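Local coordinates for protein BexL (Amycolatopsis orientalis, PDB 4XRW) that probably catalyses cyclisation and aromatisation of a nascent polyketide chain, as a di-domain aromatase/cyclase of the type II polyketide synthase pathway to BE-7585A, at residues Trp47-His59 against Val237-Lys249. Residues are numbered along the deposited sequence; the frame is centred on the assembly and turned at random.
Sequences WPRIFPPTVFVDH and VRVCFPHHRIVYK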
# COMPACT_ATOMS: atom_id res chain seq x y z
N TRP A 47 5.48 4.38 1.61
CA TRP A 47 4.23 4.83 2.21
C TRP A 47 3.25 3.68 2.46
O TRP A 47 2.61 3.69 3.49
CB TRP A 47 3.57 5.88 1.35
CG TRP A 47 4.17 7.27 1.51
CD1 TRP A 47 5.38 7.60 2.00
CD2 TRP A 47 3.52 8.50 1.19
NE1 TRP A 47 5.55 8.98 1.98
CE2 TRP A 47 4.42 9.55 1.48
CE3 TRP A 47 2.26 8.82 0.65
CZ2 TRP A 47 4.11 10.89 1.25
CZ3 TRP A 47 1.95 10.13 0.43
CH2 TRP A 47 2.87 11.16 0.73
N PRO A 48 3.13 2.73 1.52
CA PRO A 48 2.11 1.69 1.80
C PRO A 48 2.42 0.92 3.09
O PRO A 48 1.51 0.39 3.74
CB PRO A 48 2.18 0.79 0.55
CG PRO A 48 2.54 1.79 -0.56
CD PRO A 48 3.63 2.64 0.13
N ARG A 49 3.69 0.88 3.48
CA ARG A 49 4.05 0.13 4.69
C ARG A 49 3.76 0.89 5.96
O ARG A 49 3.57 0.27 7.00
CB ARG A 49 5.55 -0.24 4.69
CG ARG A 49 6.09 -0.75 3.38
CD ARG A 49 7.60 -1.01 3.49
NE ARG A 49 8.09 -1.71 2.31
CZ ARG A 49 9.14 -2.52 2.30
NH1 ARG A 49 9.83 -2.75 3.41
NH2 ARG A 49 9.49 -3.12 1.17
N ILE A 50 3.76 2.22 5.90
CA ILE A 50 3.61 3.05 7.11
C ILE A 50 2.30 3.84 7.19
O ILE A 50 1.91 4.28 8.29
CB ILE A 50 4.75 4.07 7.23
CG1 ILE A 50 4.78 5.05 6.06
CG2 ILE A 50 6.05 3.34 7.29
CD1 ILE A 50 5.68 6.28 6.29
N PHE A 51 1.66 4.05 6.04
CA PHE A 51 0.31 4.63 5.98
C PHE A 51 -0.69 3.58 5.48
O PHE A 51 -0.79 3.33 4.28
CB PHE A 51 0.27 5.86 5.06
CG PHE A 51 1.22 6.95 5.49
CD1 PHE A 51 1.06 7.59 6.71
CD2 PHE A 51 2.26 7.34 4.69
CE1 PHE A 51 1.93 8.57 7.11
CE2 PHE A 51 3.14 8.36 5.09
CZ PHE A 51 2.97 8.96 6.30
N PRO A 52 -1.47 2.98 6.38
CA PRO A 52 -2.35 1.89 5.94
C PRO A 52 -3.28 2.22 4.77
O PRO A 52 -3.47 1.33 3.95
CB PRO A 52 -3.13 1.55 7.21
CG PRO A 52 -2.16 1.86 8.31
CD PRO A 52 -1.46 3.11 7.85
N PRO A 53 -3.80 3.45 4.63
CA PRO A 53 -4.64 3.68 3.45
C PRO A 53 -3.92 3.71 2.11
O PRO A 53 -4.58 3.58 1.09
CB PRO A 53 -5.28 5.05 3.73
CG PRO A 53 -5.16 5.23 5.22
CD PRO A 53 -3.81 4.60 5.54
N THR A 54 -2.62 3.93 2.10
CA THR A 54 -1.90 4.18 0.85
C THR A 54 -1.68 2.88 0.09
O THR A 54 -1.15 1.91 0.62
CB THR A 54 -0.55 4.88 1.09
OG1 THR A 54 -0.75 6.11 1.81
CG2 THR A 54 0.10 5.20 -0.21
N VAL A 55 -2.08 2.87 -1.17
CA VAL A 55 -1.83 1.70 -2.03
C VAL A 55 -0.55 1.87 -2.86
O VAL A 55 0.23 0.91 -3.03
CB VAL A 55 -3.03 1.43 -2.95
CG1 VAL A 55 -2.78 0.22 -3.81
CG2 VAL A 55 -4.30 1.23 -2.08
N PHE A 56 -0.31 3.05 -3.40
CA PHE A 56 0.90 3.27 -4.21
C PHE A 56 1.11 4.77 -4.39
O PHE A 56 0.15 5.53 -4.35
CB PHE A 56 0.77 2.59 -5.57
CG PHE A 56 1.98 2.67 -6.43
CD1 PHE A 56 3.15 2.07 -6.03
CD2 PHE A 56 1.93 3.28 -7.67
CE1 PHE A 56 4.28 2.12 -6.84
CE2 PHE A 56 3.06 3.32 -8.47
CZ PHE A 56 4.22 2.74 -8.03
N VAL A 57 2.36 5.18 -4.60
CA VAL A 57 2.70 6.55 -4.85
C VAL A 57 3.65 6.58 -6.02
O VAL A 57 4.61 5.80 -6.04
CB VAL A 57 3.38 7.26 -3.64
CG1 VAL A 57 3.50 8.77 -3.92
CG2 VAL A 57 2.63 7.01 -2.36
N ASP A 58 3.42 7.41 -7.01
CA ASP A 58 4.56 7.61 -7.94
C ASP A 58 4.71 9.06 -8.29
O ASP A 58 3.97 9.91 -7.80
CB ASP A 58 4.45 6.72 -9.18
CG ASP A 58 3.40 7.16 -10.15
OD1 ASP A 58 2.54 7.97 -9.77
OD2 ASP A 58 3.44 6.68 -11.32
N HIS A 59 5.74 9.35 -9.08
CA HIS A 59 6.08 10.74 -9.35
C HIS A 59 5.44 11.25 -10.62
O HIS A 59 5.36 10.53 -11.63
CB HIS A 59 7.58 10.91 -9.42
CG HIS A 59 8.23 11.04 -8.09
ND1 HIS A 59 8.46 9.97 -7.27
CD2 HIS A 59 8.70 12.13 -7.44
CE1 HIS A 59 9.05 10.38 -6.16
NE2 HIS A 59 9.21 11.69 -6.24
N VAL A 237 -7.08 -3.70 -3.15
CA VAL A 237 -7.21 -2.57 -4.06
C VAL A 237 -5.96 -2.58 -4.95
O VAL A 237 -4.84 -2.74 -4.44
CB VAL A 237 -7.35 -1.24 -3.29
CG1 VAL A 237 -7.24 -0.07 -4.24
CG2 VAL A 237 -8.66 -1.23 -2.52
N ARG A 238 -6.16 -2.52 -6.25
CA ARG A 238 -5.07 -2.60 -7.22
C ARG A 238 -5.02 -1.34 -8.09
O ARG A 238 -6.04 -0.76 -8.45
CB ARG A 238 -5.23 -3.85 -8.12
CG ARG A 238 -5.64 -5.07 -7.36
CD ARG A 238 -5.26 -6.38 -8.10
NE ARG A 238 -5.87 -6.41 -9.42
CZ ARG A 238 -5.67 -7.38 -10.33
NH1 ARG A 238 -4.87 -8.38 -10.06
NH2 ARG A 238 -6.28 -7.32 -11.50
N VAL A 239 -3.80 -0.95 -8.40
CA VAL A 239 -3.52 0.11 -9.32
C VAL A 239 -2.78 -0.48 -10.54
O VAL A 239 -1.68 -1.04 -10.41
CB VAL A 239 -2.66 1.20 -8.67
CG1 VAL A 239 -2.56 2.36 -9.61
CG2 VAL A 239 -3.26 1.66 -7.30
N CYS A 240 -3.37 -0.29 -11.71
CA CYS A 240 -2.94 -0.94 -12.95
C CYS A 240 -2.33 0.07 -13.94
O CYS A 240 -2.93 1.10 -14.26
CB CYS A 240 -4.15 -1.66 -13.55
SG CYS A 240 -4.97 -2.74 -12.34
N PHE A 241 -1.16 -0.27 -14.44
CA PHE A 241 -0.38 0.56 -15.38
C PHE A 241 -0.10 -0.29 -16.64
O PHE A 241 0.80 -1.10 -16.63
CB PHE A 241 0.92 0.99 -14.74
CG PHE A 241 0.75 1.83 -13.49
CD1 PHE A 241 0.63 3.21 -13.58
CD2 PHE A 241 0.70 1.25 -12.25
CE1 PHE A 241 0.47 4.00 -12.44
CE2 PHE A 241 0.54 2.04 -11.09
CZ PHE A 241 0.42 3.41 -11.20
N PRO A 242 -0.91 -0.12 -17.69
CA PRO A 242 -0.77 -0.89 -18.93
C PRO A 242 0.58 -0.65 -19.56
O PRO A 242 0.92 0.52 -19.64
CB PRO A 242 -1.85 -0.33 -19.83
CG PRO A 242 -2.82 0.31 -18.94
CD PRO A 242 -2.10 0.74 -17.71
N HIS A 243 1.38 -1.66 -19.93
CA HIS A 243 1.14 -3.07 -19.71
C HIS A 243 2.28 -3.63 -18.91
O HIS A 243 2.74 -4.74 -19.19
CB HIS A 243 1.01 -3.82 -21.04
CG HIS A 243 -0.15 -3.37 -21.86
ND1 HIS A 243 -0.02 -2.51 -22.93
CD2 HIS A 243 -1.48 -3.62 -21.73
CE1 HIS A 243 -1.22 -2.26 -23.43
NE2 HIS A 243 -2.12 -2.92 -22.73
N HIS A 244 2.72 -2.91 -17.89
CA HIS A 244 3.94 -3.27 -17.21
C HIS A 244 3.89 -3.47 -15.69
O HIS A 244 4.83 -4.04 -15.09
CB HIS A 244 5.00 -2.22 -17.58
CG HIS A 244 4.75 -0.86 -16.99
ND1 HIS A 244 5.30 -0.47 -15.80
CD2 HIS A 244 4.02 0.19 -17.44
CE1 HIS A 244 4.92 0.77 -15.53
NE2 HIS A 244 4.15 1.19 -16.51
N ARG A 245 2.82 -3.04 -15.03
CA ARG A 245 2.81 -3.10 -13.60
C ARG A 245 1.41 -3.08 -13.03
O ARG A 245 0.57 -2.36 -13.51
CB ARG A 245 3.61 -1.93 -13.02
CG ARG A 245 3.79 -1.95 -11.53
CD ARG A 245 4.70 -0.78 -11.11
NE ARG A 245 4.15 0.52 -11.50
CZ ARG A 245 4.86 1.62 -11.78
NH1 ARG A 245 6.19 1.61 -11.70
NH2 ARG A 245 4.22 2.73 -12.13
N ILE A 246 1.22 -3.88 -12.00
CA ILE A 246 -0.00 -3.85 -11.20
C ILE A 246 0.43 -3.89 -9.74
O ILE A 246 1.11 -4.83 -9.29
CB ILE A 246 -0.95 -5.02 -11.49
CG1 ILE A 246 -1.41 -5.00 -12.93
CG2 ILE A 246 -2.16 -4.99 -10.54
CD1 ILE A 246 -2.10 -6.22 -13.35
N VAL A 247 0.09 -2.83 -9.00
CA VAL A 247 0.45 -2.71 -7.60
C VAL A 247 -0.80 -2.87 -6.74
O VAL A 247 -1.87 -2.38 -7.13
CB VAL A 247 1.08 -1.31 -7.29
CG1 VAL A 247 1.46 -1.25 -5.80
CG2 VAL A 247 2.30 -1.05 -8.17
N TYR A 248 -0.71 -3.56 -5.62
CA TYR A 248 -1.91 -3.77 -4.82
C TYR A 248 -1.63 -3.82 -3.34
O TYR A 248 -0.47 -3.96 -2.89
CB TYR A 248 -2.65 -5.04 -5.26
CG TYR A 248 -1.88 -6.33 -5.07
CD1 TYR A 248 -2.07 -7.11 -3.94
CD2 TYR A 248 -0.98 -6.77 -6.04
CE1 TYR A 248 -1.38 -8.31 -3.77
CE2 TYR A 248 -0.28 -7.97 -5.88
CZ TYR A 248 -0.48 -8.72 -4.73
OH TYR A 248 0.19 -9.91 -4.54
N LYS A 249 -2.71 -3.66 -2.59
CA LYS A 249 -2.71 -3.80 -1.14
C LYS A 249 -3.93 -4.58 -0.73
O LYS A 249 -5.04 -4.29 -1.21
CB LYS A 249 -2.69 -2.43 -0.43
CG LYS A 249 -2.97 -2.54 1.06
CD LYS A 249 -2.78 -1.20 1.77
CE LYS A 249 -1.35 -0.93 2.17
NZ LYS A 249 -1.17 0.35 2.96
O HOH W 1 0.66 -1.43 -1.92
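Lys249 NZ is gripped by three backbone carbonyls of the first domain, a worked example of how one buried ammonium can tie two domains together. Lys249 NZ lies 2.7 Å from Pro52 O, above that carbonyl's plane. Pro48 O is 2.8 Å from Lys249 NZ, which here sits in the carbonyl plane on a lone pair. The third bond, Lys249 NZ to Thr54 O, is also 2.8 Å, the donor tilted 26° from the plane. The lysine chain runs out extended and bends at chi3 (-85°), which carries NZ into the turn after helix 47-50. Were the lysine replaced by an alanine, the carbonyls of Pro48, Pro52 and Thr54 would probably lose their shared donor, and the turn its tie to the second domain. Beside this polar site, Val55 lays CG1 against Val239 CG2 and CG2 against Val237 CG1, while a water donates to both Val55 O and Tyr248 O. Farther along, Val247 CG2 sits over the centre of one face of Phe56, 3.9 Å from the ring centroid, a CH-pi contact. With CG anti to the backbone N (chi1 -176°), the Phe56 ring lies beside its own carbonyl carbon, and its CZ rests over one face of the Arg245 guanidinium. Phe241 CZ meets Phe56 CE2 obliquely at 3.8 Å. Asp58 OD2 and Arg245 NH2 stand 4.1 Å apart, too far for a salt bridge, though the opposite charges probably still attract. Strand 54-59, the edge of the first helix-grip sheet, thus lies on the hairpin of strands 231-241 and 245-250 in the second, with Trp72 of strand 67-73 meeting Phe241 edge-to-face and helix 138-166 touching Pro52.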